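Local coordinates for cell division protein FtsZ 1 (Methanocaldococcus jannaschii, PDB 2VAP) that binds GTP, shows GTPase activity and probably polymerises into the contractile Z ring at the future division site, at residues N50-I53 with T54-M58; A73-L76 with I77-K80; E114-A117 with A118-S122; E145-K149 with I150-T154. All coordinates share one frame; numbering follows the deposited sequence.

Contact 1: residues N50-I53 with T54-M58; sequences NNTI and TRLKM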
ATOM      1  N   ASN A  50       9.812  -1.280   8.381  1.00 10.13           N
ATOM      2  CA  ASN A  50      10.460  -2.561   8.659  1.00  9.47           C
ATOM      3  C   ASN A  50       9.508  -3.548   9.330  1.00 14.42           C
ATOM      4  O   ASN A  50       9.484  -4.729   8.981  1.00 15.21           O
ATOM      5  CB  ASN A  50      11.710  -2.365   9.523  1.00 10.77           C
ATOM      6  CG  ASN A  50      12.892  -1.812   8.740  1.00 12.50           C
ATOM      7  OD1 ASN A  50      12.758  -1.366   7.597  1.00 16.55           O
ATOM      8  ND2 ASN A  50      14.061  -1.834   9.363  1.00  8.98           N
ATOM      9  N   ASN A  51       8.725  -3.047  10.285  1.00 14.34           N
ATOM     10  CA  ASN A  51       7.706  -3.843  10.967  1.00 12.28           C
ATOM     11  C   ASN A  51       6.676  -4.396   9.985  1.00 14.26           C
ATOM     12  O   ASN A  51       6.257  -5.552  10.096  1.00 15.48           O
ATOM     13  CB  ASN A  51       7.018  -3.013  12.057  1.00 15.48           C
ATOM     14  CG  ASN A  51       6.150  -3.853  12.978  1.00 31.21           C
ATOM     15  OD1 ASN A  51       6.593  -4.864  13.525  1.00 31.28           O
ATOM     16  ND2 ASN A  51       4.906  -3.429  13.161  1.00 35.71           N
ATOM     17  N   THR A  52       6.284  -3.564   9.019  1.00 12.73           N
ATOM     18  CA  THR A  52       5.371  -3.969   7.950  1.00 11.67           C
ATOM     19  C   THR A  52       5.980  -5.098   7.111  1.00 13.81           C
ATOM     20  O   THR A  52       5.314  -6.100   6.841  1.00 15.24           O
ATOM     21  CB  THR A  52       4.977  -2.765   7.052  1.00 14.07           C
ATOM     22  OG1 THR A  52       4.361  -1.749   7.854  1.00 15.09           O
ATOM     23  CG2 THR A  52       4.003  -3.187   5.956  1.00 17.68           C
ATOM     24  N   ILE A  53       7.245  -4.934   6.721  1.00 12.63           N
ATOM     25  CA  ILE A  53       7.960  -5.945   5.934  1.00 11.16           C
ATOM     26  C   ILE A  53       8.046  -7.293   6.662  1.00 11.98           C
ATOM     27  O   ILE A  53       7.796  -8.340   6.061  1.00 16.98           O
ATOM     28  CB  ILE A  53       9.379  -5.453   5.515  1.00 11.22           C
ATOM     29  CG1 ILE A  53       9.287  -4.295   4.510  1.00 11.96           C
ATOM     30  CG2 ILE A  53      10.228  -6.599   4.955  1.00 12.06           C
ATOM     31  CD1 ILE A  53       8.723  -4.658   3.131  1.00 14.19           C
ATOM     32  N   THR A  54       8.391  -7.254   7.950  1.00 13.72           N
ATOM     33  CA  THR A  54       8.484  -8.459   8.781  1.00 14.77           C
ATOM     34  C   THR A  54       7.178  -9.253   8.752  1.00 16.97           C
ATOM     35  O   THR A  54       7.187 -10.468   8.531  1.00 24.20           O
ATOM     36  CB  THR A  54       8.856  -8.115  10.245  1.00 19.38           C
ATOM     37  OG1 THR A  54      10.134  -7.472  10.275  1.00 17.58           O
ATOM     38  CG2 THR A  54       8.915  -9.371  11.111  1.00 17.19           C
ATOM     39  N   ARG A  55       6.065  -8.552   8.960  1.00 17.55           N
ATOM     40  CA  ARG A  55       4.738  -9.165   8.961  1.00 22.36           C
ATOM     41  C   ARG A  55       4.366  -9.751   7.599  1.00 35.85           C
ATOM     42  O   ARG A  55       3.768 -10.824   7.529  1.00 26.02           O
ATOM     43  CB  ARG A  55       3.679  -8.155   9.415  1.00 18.47           C
ATOM     44  CG  ARG A  55       3.743  -7.764  10.894  1.00 32.03           C
ATOM     45  CD  ARG A  55       3.202  -8.861  11.815  1.00181.58           C
ATOM     46  NE  ARG A  55       1.841  -9.268  11.463  1.00 34.30           N
ATOM     47  CZ  ARG A  55       0.731  -8.695  11.925  1.00500.00           C
ATOM     48  NH1 ARG A  55       0.797  -7.674  12.771  1.00 42.40           N
ATOM     49  NH2 ARG A  55      -0.452  -9.148  11.535  1.00 45.86           N
ATOM     50  N   LEU A  56       4.730  -9.050   6.525  1.00 22.51           N
ATOM     51  CA  LEU A  56       4.488  -9.533   5.162  1.00 17.32           C
ATOM     52  C   LEU A  56       5.324 -10.771   4.834  1.00 34.43           C
ATOM     53  O   LEU A  56       4.866 -11.663   4.118  1.00 28.58           O
ATOM     54  CB  LEU A  56       4.757  -8.430   4.129  1.00 15.74           C
ATOM     55  CG  LEU A  56       3.845  -7.198   4.103  1.00 18.22           C
ATOM     56  CD1 LEU A  56       4.437  -6.118   3.208  1.00 15.50           C
ATOM     57  CD2 LEU A  56       2.424  -7.545   3.661  1.00 21.24           C
ATOM     58  N   LYS A  57       6.545 -10.812   5.364  1.00 24.29           N
ATOM     59  CA  LYS A  57       7.459 -11.937   5.159  1.00 24.09           C
ATOM     60  C   LYS A  57       7.030 -13.177   5.951  1.00 33.62           C
ATOM     61  O   LYS A  57       7.113 -14.298   5.442  1.00 42.76           O
ATOM     62  CB  LYS A  57       8.898 -11.527   5.510  1.00 27.75           C
ATOM     63  CG  LYS A  57       9.957 -12.625   5.369  1.00 40.78           C
ATOM     64  CD  LYS A  57      10.208 -13.010   3.915  1.00 35.70           C
ATOM     65  CE  LYS A  57      11.184 -14.172   3.820  1.00 46.66           C
ATOM     66  NZ  LYS A  57      11.276 -14.713   2.437  1.00 49.71           N
ATOM     67  N   MET A  58       6.571 -12.967   7.185  1.00 38.36           N
ATOM     68  CA  MET A  58       6.126 -14.062   8.054  1.00 34.64           C
ATOM     69  C   MET A  58       4.814 -14.690   7.583  1.00 93.10           C
ATOM     70  O   MET A  58       4.688 -15.917   7.547  1.00 39.51           O
ATOM     71  CB  MET A  58       5.987 -13.591   9.507  1.00 33.67           C
ATOM     72  CG  MET A  58       7.308 -13.351  10.227  1.00112.37           C
ATOM     73  SD  MET A  58       7.135 -13.233  12.021  1.00116.58           S
ATOM     74  CE  MET A  58       6.113 -11.770  12.194  1.00 28.32           C
TER
HETATM   75  O   HOH W   1       2.782  -5.874  13.973  1.00 40.40           O
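Thr-52 and Leu-56 lie alongside each other one helical turn apart on helix 46-59, pointing the same way, with Thr-52 CG2, the methyl anti to the backbone N, 4.0 Å from Leu-56 CD1. This is the tightly packed face. Leu-56 CG, set beside its own backbone N (chi1 -67°), comes to 3.3 Å from Thr-52 O, so the side chain leans back over the preceding turn. Thr-52 meets Leu-215 and Ile-216 of helix 204-227, and its hydroxyl bonds to Ala-48 O; Ile-53 reaches Val-42 and Thr-66 on the parallel sheet.

Regular i to i+4 bonds run beneath these side chains. Thr-54 N donates to Asn-50 O at 2.9 Å with an N-H...O angle of 164°, and Lys-57 N donates to Ile-53 O, also at 2.9 Å.

The looser side belongs to Asn-51 and Arg-55, whose polar ends are joined through water. Arg-55 NH1 donates to this water at 2.9 Å, the water lying at the guanidinium edge and in its plane, whereas the bond from Asn-51 ND2 at 3.3 Å is weak. The arginine is poorly ordered, although NH2 has salt bridges to Glu-213 and Glu-59.

Helix 46-59 connects strands 40-45 and 64-70 in a beta-alpha-beta unit, and Asn-51 lies near both GDP and the GTP-binding Asp-212. Apolar contacts thus secure the helix against the sheet, while the side toward helix 204-227 that carries Asn-51 and Arg-55 relies on a water bridge, weak at one end, and on salt bridges that probably tolerate movement.

Contact 2: residues A73-L76 with I77-K80; sequences AQQL and IRTK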
ATOM      1  N   ALA A  73      20.475   0.049  12.793  1.00 11.73           N
ATOM      2  CA  ALA A  73      20.939  -1.335  12.659  1.00 11.13           C
ATOM      3  C   ALA A  73      20.258  -2.305  13.628  1.00 14.70           C
ATOM      4  O   ALA A  73      20.146  -3.499  13.337  1.00 15.73           O
ATOM      5  CB  ALA A  73      22.454  -1.404  12.812  1.00 12.29           C
ATOM      6  N   GLN A  74      19.817  -1.790  14.774  1.00 12.55           N
ATOM      7  CA  GLN A  74      19.127  -2.606  15.775  1.00 15.48           C
ATOM      8  C   GLN A  74      17.751  -3.024  15.268  1.00 18.20           C
ATOM      9  O   GLN A  74      17.355  -4.181  15.412  1.00 23.34           O
ATOM     10  CB  GLN A  74      19.000  -1.862  17.110  1.00 13.75           C
ATOM     11  CG  GLN A  74      20.283  -1.187  17.604  1.00 13.33           C
ATOM     12  CD  GLN A  74      21.461  -2.143  17.729  1.00 14.23           C
ATOM     13  OE1 GLN A  74      22.568  -1.839  17.288  1.00 16.06           O
ATOM     14  NE2 GLN A  74      21.224  -3.304  18.330  1.00 10.27           N
ATOM     15  N   GLN A  75      17.035  -2.073  14.667  1.00 12.62           N
ATOM     16  CA  GLN A  75      15.722  -2.337  14.077  1.00 12.10           C
ATOM     17  C   GLN A  75      15.826  -3.221  12.833  1.00 15.42           C
ATOM     18  O   GLN A  75      15.002  -4.114  12.631  1.00 17.05           O
ATOM     19  CB  GLN A  75      15.003  -1.024  13.737  1.00 15.12           C
ATOM     20  CG  GLN A  75      14.681  -0.146  14.949  1.00 13.17           C
ATOM     21  CD  GLN A  75      13.893   1.114  14.599  1.00 20.87           C
ATOM     22  OE1 GLN A  75      13.146   1.634  15.427  1.00 25.89           O
ATOM     23  NE2 GLN A  75      14.061   1.608  13.377  1.00 13.29           N
ATOM     24  N   LEU A  76      16.846  -2.975  12.012  1.00 14.06           N
ATOM     25  CA  LEU A  76      17.013  -3.691  10.745  1.00 12.42           C
ATOM     26  C   LEU A  76      17.336  -5.179  10.910  1.00 16.37           C
ATOM     27  O   LEU A  76      16.809  -6.014  10.174  1.00 16.11           O
ATOM     28  CB  LEU A  76      18.076  -3.011   9.869  1.00  9.84           C
ATOM     29  CG  LEU A  76      18.225  -3.536   8.435  1.00 10.69           C
ATOM     30  CD1 LEU A  76      17.012  -3.182   7.573  1.00 15.88           C
ATOM     31  CD2 LEU A  76      19.496  -3.005   7.809  1.00 13.99           C
ATOM     32  N   ILE A  77      18.197  -5.506  11.870  1.00 16.51           N
ATOM     33  CA  ILE A  77      18.648  -6.890  12.051  1.00 19.37           C
ATOM     34  C   ILE A  77      17.555  -7.840  12.574  1.00 18.95           C
ATOM     35  O   ILE A  77      17.552  -9.026  12.236  1.00 20.73           O
ATOM     36  CB  ILE A  77      19.981  -6.963  12.866  1.00 31.42           C
ATOM     37  CG1 ILE A  77      21.169  -7.193  11.921  1.00 63.38           C
ATOM     38  CG2 ILE A  77      19.953  -8.072  13.910  1.00 32.11           C
ATOM     39  CD1 ILE A  77      21.409  -6.082  10.901  1.00 44.25           C
ATOM     40  N   ARG A  78      16.622  -7.315  13.366  1.00 17.11           N
ATOM     41  CA  ARG A  78      15.498  -8.125  13.853  1.00 18.37           C
ATOM     42  C   ARG A  78      14.332  -8.199  12.857  1.00 20.17           C
ATOM     43  O   ARG A  78      13.360  -8.926  13.079  1.00 20.41           O
ATOM     44  CB  ARG A  78      15.023  -7.666  15.240  1.00 31.66           C
ATOM     45  CG  ARG A  78      14.708  -6.186  15.375  1.00 30.31           C
ATOM     46  CD  ARG A  78      14.141  -5.885  16.755  1.00 37.14           C
ATOM     47  NE  ARG A  78      14.351  -4.493  17.150  1.00 96.94           N
ATOM     48  CZ  ARG A  78      15.324  -4.076  17.959  1.00 48.83           C
ATOM     49  NH1 ARG A  78      16.191  -4.940  18.475  1.00 46.31           N
ATOM     50  NH2 ARG A  78      15.428  -2.788  18.255  1.00 44.46           N
ATOM     51  N   THR A  79      14.446  -7.454  11.759  1.00 18.31           N
ATOM     52  CA  THR A  79      13.464  -7.484  10.677  1.00 13.08           C
ATOM     53  C   THR A  79      13.634  -8.751   9.836  1.00 18.63           C
ATOM     54  O   THR A  79      14.754  -9.219   9.628  1.00 20.90           O
ATOM     55  CB  THR A  79      13.598  -6.227   9.777  1.00 15.51           C
ATOM     56  OG1 THR A  79      13.447  -5.048  10.576  1.00 15.96           O
ATOM     57  CG2 THR A  79      12.553  -6.212   8.666  1.00 21.93           C
ATOM     58  N   LYS A  80      12.516  -9.308   9.373  1.00 15.00           N
ATOM     59  CA  LYS A  80      12.540 -10.433   8.440  1.00 16.57           C
ATOM     60  C   LYS A  80      12.228  -9.939   7.030  1.00 15.91           C
ATOM     61  O   LYS A  80      11.181  -9.330   6.795  1.00 18.58           O
ATOM     62  CB  LYS A  80      11.548 -11.523   8.866  1.00 25.72           C
ATOM     63  CG  LYS A  80      12.044 -12.440   9.986  1.00 35.96           C
ATOM     64  CD  LYS A  80      11.779 -11.861  11.374  1.00382.71           C
ATOM     65  CE  LYS A  80      12.306 -12.770  12.476  1.00 73.17           C
ATOM     66  NZ  LYS A  80      13.797 -12.800  12.530  1.00 84.34           N
TER
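Arg-78 folds its guanidinium back over the backbone of Gln-74, with Gln-74 O 3.2 Å above the plane and over its centre. The carbonyl oxygen therefore meets the flat face, and the N-H groups are poorly angled for bonding to it: NH1 is 3.4 Å from Gln-74 O without forming a hydrogen bond. Gln-75 N lies over the same face, nearer the rim. The starting torsion accounts for this return: CG sits between the backbone N and the carbonyl carbon (chi1 52°), 3.3 Å from Gln-74 O, and the chain then runs extended to NE. Gln-74 CB is 3.9 Å from Arg-78 NH2.

Residues 73-77 make up a short helix in the GTPase domain shared by FtsZ and tubulin, and 78-80 begin the loop toward strand 83-86. Ile-77 N donates to Ala-73 O at 3.2 Å, but from above the carbonyl plane. At Thr-79 the backbone leaves helical angles (psi 143°). Its OG1 lies beside its own backbone N (chi1 -57°) and donates to Gln-75 O at 2.7 Å, while its N donates to Leu-76 O at 3.2 Å from well above that carbonyl plane. A valine in place of Thr-79 would probably leave Gln-75 O without its hydroxyl donor and the end of the helix less firmly tied to the loop.

Leu-76 packs on Ala-68 of strand 64-70 and Leu-86 of strand 83-86. Thr-79 itself rests against Asn-50 and Thr-54 of helix 46-59.

Contact 3: residues E114-A117 with A118-S122; sequences EIKA and AIQDS
Lys-116 O draws two backbone amides, one bond sound and one weak, as helix 112-119 comes to its end. Ile-119 N reaches it at 3.3 Å from above the carbonyl plane, and Gln-120 N comes to 2.9 Å, but its N-H...O angle of 117° makes the bond weak. Ile-115 O, by contrast, receives only weak bonds within the two segments, from Ala-118 N and Ile-119 N; Ala-118 N has its sound bond to Glu-114 O, at 3.2 Å.

The side chains of Lys-116 and Gln-120 run side by side in the same direction. The lysine is fully extended, with CG anti to its backbone N (chi1 -174°), and Gln-120 bends at chi2 to bring NE2 within 3.5 Å of Lys-116 CE. That amide nitrogen therefore meets methylene carbons; the glutamine is poorly ordered. Ile-119 instead places CG1 3.4 Å from Ile-115 O and packs on Ile-146 of helix 135-149 and on Val-43.

At the last residue of the helix, Ile-119 O accepts both Ser-122 N at 3.1 Å and Ser-122 OG at 2.8 Å, from the same face of its plane. Ser-122 OG also bonds to Thr-41 OG1, tying the bend to strand 40-45. Residues Ile-119 to Ser-122 form a type II beta turn, which leads into strand 124-130 of the parallel sheet in this Rossmann-like GTPase domain.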
ATOM      1  N   GLU A 114      22.855   0.746  -3.893  1.00 14.03           N
ATOM      2  CA  GLU A 114      22.422  -0.492  -3.241  1.00 12.95           C
ATOM      3  C   GLU A 114      20.902  -0.651  -3.288  1.00 13.17           C
ATOM      4  O   GLU A 114      20.396  -1.761  -3.478  1.00 16.96           O
ATOM      5  CB  GLU A 114      22.923  -0.560  -1.794  1.00 20.52           C
ATOM      6  CG  GLU A 114      24.409  -0.877  -1.666  1.00 31.71           C
ATOM      7  CD  GLU A 114      24.822  -1.222  -0.246  1.00114.55           C
ATOM      8  OE1 GLU A 114      25.815  -0.642   0.240  1.00371.74           O
ATOM      9  OE2 GLU A 114      24.157  -2.073   0.386  1.00 48.36           O
ATOM     10  N   ILE A 115      20.186   0.458  -3.114  1.00 13.73           N
ATOM     11  CA  ILE A 115      18.726   0.473  -3.239  1.00 10.59           C
ATOM     12  C   ILE A 115      18.317   0.116  -4.673  1.00 13.24           C
ATOM     13  O   ILE A 115      17.445  -0.730  -4.880  1.00 13.44           O
ATOM     14  CB  ILE A 115      18.113   1.838  -2.806  1.00 12.72           C
ATOM     15  CG1 ILE A 115      18.393   2.106  -1.322  1.00 13.12           C
ATOM     16  CG2 ILE A 115      16.603   1.869  -3.075  1.00 14.88           C
ATOM     17  CD1 ILE A 115      18.170   3.550  -0.885  1.00 13.83           C
ATOM     18  N   LYS A 116      18.970   0.748  -5.648  1.00 14.16           N
ATOM     19  CA  LYS A 116      18.715   0.491  -7.068  1.00 12.71           C
ATOM     20  C   LYS A 116      18.923  -0.980  -7.432  1.00 13.19           C
ATOM     21  O   LYS A 116      18.102  -1.570  -8.138  1.00 15.18           O
ATOM     22  CB  LYS A 116      19.597   1.387  -7.946  1.00 17.19           C
ATOM     23  CG  LYS A 116      19.294   1.305  -9.440  1.00 21.86           C
ATOM     24  CD  LYS A 116      20.300   2.104 -10.250  1.00 22.07           C
ATOM     25  CE  LYS A 116      20.117   1.869 -11.741  1.00 37.51           C
ATOM     26  NZ  LYS A 116      21.118   2.616 -12.551  1.00 31.61           N
ATOM     27  N   ALA A 117      20.015  -1.562  -6.938  1.00 13.26           N
ATOM     28  CA  ALA A 117      20.354  -2.960  -7.210  1.00 17.57           C
ATOM     29  C   ALA A 117      19.312  -3.938  -6.668  1.00 15.99           C
ATOM     30  O   ALA A 117      19.059  -4.980  -7.275  1.00 20.84           O
ATOM     31  CB  ALA A 117      21.735  -3.289  -6.653  1.00 22.04           C
ATOM     32  N   ALA A 118      18.708  -3.591  -5.534  1.00 14.79           N
ATOM     33  CA  ALA A 118      17.720  -4.447  -4.875  1.00 13.52           C
ATOM     34  C   ALA A 118      16.357  -4.433  -5.568  1.00 14.92           C
ATOM     35  O   ALA A 118      15.585  -5.389  -5.446  1.00 17.84           O
ATOM     36  CB  ALA A 118      17.571  -4.053  -3.413  1.00 16.35           C
ATOM     37  N   ILE A 119      16.064  -3.351  -6.287  1.00 12.52           N
ATOM     38  CA  ILE A 119      14.765  -3.198  -6.952  1.00 14.69           C
ATOM     39  C   ILE A 119      14.859  -3.254  -8.477  1.00 19.57           C
ATOM     40  O   ILE A 119      13.844  -3.179  -9.172  1.00 14.94           O
ATOM     41  CB  ILE A 119      14.013  -1.911  -6.495  1.00 13.45           C
ATOM     42  CG1 ILE A 119      14.771  -0.644  -6.908  1.00 12.87           C
ATOM     43  CG2 ILE A 119      13.757  -1.950  -4.988  1.00 14.28           C
ATOM     44  CD1 ILE A 119      13.944   0.631  -6.839  1.00 17.42           C
ATOM     45  N   GLN A 120      16.083  -3.400  -8.983  1.00 18.34           N
ATOM     46  CA  GLN A 120      16.347  -3.516 -10.416  1.00 31.79           C
ATOM     47  C   GLN A 120      15.474  -4.593 -11.062  1.00 16.91           C
ATOM     48  O   GLN A 120      15.267  -5.664 -10.486  1.00 28.99           O
ATOM     49  CB  GLN A 120      17.830  -3.826 -10.658  1.00 29.94           C
ATOM     50  CG  GLN A 120      18.306  -3.619 -12.096  1.00 45.83           C
ATOM     51  CD  GLN A 120      18.549  -2.158 -12.437  1.00336.65           C
ATOM     52  OE1 GLN A 120      17.869  -1.588 -13.291  1.00 70.91           O
ATOM     53  NE2 GLN A 120      19.521  -1.546 -11.769  1.00 65.04           N
ATOM     54  N   ASP A 121      14.961  -4.284 -12.252  1.00 35.08           N
ATOM     55  CA  ASP A 121      14.144  -5.205 -13.056  1.00 29.27           C
ATOM     56  C   ASP A 121      12.724  -5.436 -12.526  1.00 25.21           C
ATOM     57  O   ASP A 121      11.986  -6.264 -13.064  1.00 22.89           O
ATOM     58  CB  ASP A 121      14.864  -6.547 -13.287  1.00 38.34           C
ATOM     59  CG  ASP A 121      16.222  -6.380 -13.952  1.00282.65           C
ATOM     60  OD1 ASP A 121      16.351  -5.540 -14.869  1.00 43.46           O
ATOM     61  OD2 ASP A 121      17.164  -7.099 -13.557  1.00 49.33           O
ATOM     62  N   SER A 122      12.341  -4.700 -11.481  1.00 15.30           N
ATOM     63  CA  SER A 122      10.958  -4.716 -11.004  1.00 13.83           C
ATOM     64  C   SER A 122      10.061  -3.972 -11.987  1.00 15.27           C
ATOM     65  O   SER A 122      10.424  -2.902 -12.485  1.00 15.33           O
ATOM     66  CB  SER A 122      10.841  -4.074  -9.618  1.00 14.57           C
ATOM     67  OG  SER A 122      11.639  -4.745  -8.660  1.00 20.42           O
TER
HETATM   68  O   HOH W   2      17.656  -7.300  -7.240  1.00 34.59           O

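Contact 4: residues E145-K149 with I150-T154; sequences EISKK and IGALT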
ATOM      1  N   GLU A 145      12.016   7.887  -6.167  1.00 13.12           N
ATOM      2  CA  GLU A 145      12.751   8.484  -7.286  1.00 13.54           C
ATOM      3  C   GLU A 145      13.584   7.437  -8.030  1.00 11.31           C
ATOM      4  O   GLU A 145      13.601   7.412  -9.262  1.00 12.39           O
ATOM      5  CB  GLU A 145      13.638   9.640  -6.807  1.00 12.93           C
ATOM      6  CG  GLU A 145      14.327  10.397  -7.942  1.00 18.23           C
ATOM      7  CD  GLU A 145      15.196  11.553  -7.470  1.00 40.33           C
ATOM      8  OE1 GLU A 145      15.362  11.737  -6.245  1.00 26.59           O
ATOM      9  OE2 GLU A 145      15.716  12.283  -8.339  1.00 27.79           O
ATOM     10  N   ILE A 146      14.260   6.575  -7.271  1.00 12.68           N
ATOM     11  CA  ILE A 146      15.056   5.483  -7.837  1.00 12.30           C
ATOM     12  C   ILE A 146      14.167   4.512  -8.621  1.00 15.54           C
ATOM     13  O   ILE A 146      14.532   4.063  -9.714  1.00 13.59           O
ATOM     14  CB  ILE A 146      15.865   4.741  -6.735  1.00 10.63           C
ATOM     15  CG1 ILE A 146      16.926   5.673  -6.134  1.00 17.06           C
ATOM     16  CG2 ILE A 146      16.525   3.479  -7.294  1.00 12.28           C
ATOM     17  CD1 ILE A 146      17.499   5.206  -4.801  1.00 16.06           C
ATOM     18  N   SER A 147      12.995   4.209  -8.062  1.00 12.98           N
ATOM     19  CA  SER A 147      12.014   3.338  -8.709  1.00 12.44           C
ATOM     20  C   SER A 147      11.528   3.909 -10.040  1.00 10.37           C
ATOM     21  O   SER A 147      11.437   3.186 -11.033  1.00 14.09           O
ATOM     22  CB  SER A 147      10.824   3.084  -7.779  1.00 14.88           C
ATOM     23  OG  SER A 147       9.823   2.322  -8.435  1.00 15.26           O
ATOM     24  N   LYS A 148      11.219   5.204 -10.055  1.00 10.68           N
ATOM     25  CA  LYS A 148      10.778   5.876 -11.277  1.00  9.64           C
ATOM     26  C   LYS A 148      11.835   5.805 -12.376  1.00 12.18           C
ATOM     27  O   LYS A 148      11.507   5.589 -13.546  1.00 13.50           O
ATOM     28  CB  LYS A 148      10.408   7.337 -10.996  1.00 14.24           C
ATOM     29  CG  LYS A 148       9.049   7.537 -10.320  1.00 21.77           C
ATOM     30  CD  LYS A 148       7.879   7.035 -11.173  1.00 24.84           C
ATOM     31  CE  LYS A 148       7.643   7.899 -12.402  1.00 33.22           C
ATOM     32  NZ  LYS A 148       6.687   7.255 -13.347  1.00 23.73           N
ATOM     33  N   LYS A 149      13.099   5.966 -11.985  1.00 12.82           N
ATOM     34  CA  LYS A 149      14.226   5.989 -12.921  1.00 12.78           C
ATOM     35  C   LYS A 149      14.574   4.622 -13.522  1.00 15.74           C
ATOM     36  O   LYS A 149      15.299   4.548 -14.516  1.00 20.04           O
ATOM     37  CB  LYS A 149      15.462   6.610 -12.257  1.00 11.87           C
ATOM     38  CG  LYS A 149      15.359   8.119 -12.045  1.00 16.00           C
ATOM     39  CD  LYS A 149      16.451   8.643 -11.116  1.00 19.45           C
ATOM     40  CE  LYS A 149      17.798   8.764 -11.820  1.00 56.29           C
ATOM     41  NZ  LYS A 149      18.848   9.293 -10.907  1.00 37.70           N
ATOM     42  N   ILE A 150      14.069   3.546 -12.920  1.00 15.67           N
ATOM     43  CA  ILE A 150      14.235   2.208 -13.498  1.00 12.23           C
ATOM     44  C   ILE A 150      12.999   1.769 -14.301  1.00 13.63           C
ATOM     45  O   ILE A 150      12.921   0.629 -14.767  1.00 20.15           O
ATOM     46  CB  ILE A 150      14.636   1.132 -12.445  1.00 15.05           C
ATOM     47  CG1 ILE A 150      13.566   0.997 -11.357  1.00 20.21           C
ATOM     48  CG2 ILE A 150      16.012   1.447 -11.852  1.00 17.44           C
ATOM     49  CD1 ILE A 150      13.531  -0.356 -10.683  1.00 33.17           C
ATOM     50  N   GLY A 151      12.045   2.686 -14.454  1.00 11.42           N
ATOM     51  CA  GLY A 151      10.870   2.470 -15.301  1.00 11.31           C
ATOM     52  C   GLY A 151       9.736   1.690 -14.660  1.00 15.55           C
ATOM     53  O   GLY A 151       8.799   1.277 -15.344  1.00 14.58           O
ATOM     54  N   ALA A 152       9.816   1.498 -13.346  1.00 13.57           N
ATOM     55  CA  ALA A 152       8.806   0.733 -12.618  1.00 12.03           C
ATOM     56  C   ALA A 152       7.564   1.565 -12.314  1.00 11.79           C
ATOM     57  O   ALA A 152       7.649   2.783 -12.131  1.00 12.03           O
ATOM     58  CB  ALA A 152       9.397   0.172 -11.328  1.00 11.09           C
ATOM     59  N   LEU A 153       6.410   0.898 -12.275  1.00  9.37           N
ATOM     60  CA  LEU A 153       5.192   1.501 -11.746  1.00 10.00           C
ATOM     61  C   LEU A 153       5.414   1.723 -10.254  1.00 10.02           C
ATOM     62  O   LEU A 153       5.600   0.768  -9.498  1.00 12.32           O
ATOM     63  CB  LEU A 153       3.977   0.599 -11.995  1.00 12.51           C
ATOM     64  CG  LEU A 153       2.613   1.005 -11.418  1.00 10.08           C
ATOM     65  CD1 LEU A 153       2.126   2.347 -11.963  1.00 15.52           C
ATOM     66  CD2 LEU A 153       1.583  -0.082 -11.687  1.00 12.08           C
ATOM     67  N   THR A 154       5.412   2.989  -9.850  1.00  9.84           N
ATOM     68  CA  THR A 154       5.851   3.380  -8.512  1.00  8.66           C
ATOM     69  C   THR A 154       4.672   3.774  -7.626  1.00  8.97           C
ATOM     70  O   THR A 154       4.026   4.802  -7.846  1.00 12.31           O
ATOM     71  CB  THR A 154       6.887   4.526  -8.600  1.00 12.40           C
ATOM     72  OG1 THR A 154       7.947   4.136  -9.481  1.00 14.11           O
ATOM     73  CG2 THR A 154       7.469   4.857  -7.234  1.00 12.37           C
TER
HETATM   74  O   HOH W   3       8.738   4.699 -13.894  1.00 15.93           O
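Ser-147 and Thr-154 meet hydroxyl to hydroxyl: Ser-147 OG donates to Thr-154 OG1 at 2.8 Å. Ser-147 points OG anti to its backbone N (chi1 176°), toward Thr-154 on the strand; Ala-152 CB, in the loop before it, lies 3.6 Å from Ser-147 OG. Thr-154 turns OG1 to the same meeting point and passes its own proton to Ala-152 O at 3.0 Å, from above that carbonyl plane, so the hydroxyls form a directed chain. Lys-148 crosses Thr-154 obliquely, its CD coming to 3.4 Å from Thr-154 OG1. Bends at chi2 and chi3 carry the lysine over the threonine, and NZ continues to a salt bridge with Asp-185.

The helix ends in a Schellman motif. Ala-152 N donates to Ser-147 O at 3.3 Å and Gly-151 N to Lys-148 O at 3.1 Å, with Gly-151 at positive phi (82°) as the C-prime residue. The turn joins helix 135-149 to strand 153-160 in a beta-alpha-beta unit. Ile-150 N reaches Ser-147 O from the face opposite Ala-152 N, and Ile-150 CG1 is 3.1 Å from the same oxygen.

A valine in place of Thr-154 would probably leave Ser-147 OG without its acceptor and Ala-152 O without this hydroxyl donor. A water bridges Lys-148 O and Ala-152 O by donating to both, at 2.8 Å from Ala-152 O.

All four contacts are partly buried and lie in the GTPase domain, but they form two touching pairs. Contacts 1 and 2, with centres 11 Å apart, meet through a probable hydrogen bond between Lys-80 N and Thr-54 OG1 and lie near GDP. Contacts 3 and 4, 10 Å apart by centres, meet by packing, with Ile-119 against Ile-150 and Ser-147. Contact 1 is mid-helix and regularly bonded; the others are helix ends with different chemistry: a threonine hydroxyl in contact 2, a type II turn in contact 3 and a Schellman motif in contact 4. Contact 1 lies deepest, its centre 13 Å from the chain's centre, and contact 2 furthest out, at 21 Å; contacts 1 and 4 each belong to a beta-alpha-beta unit.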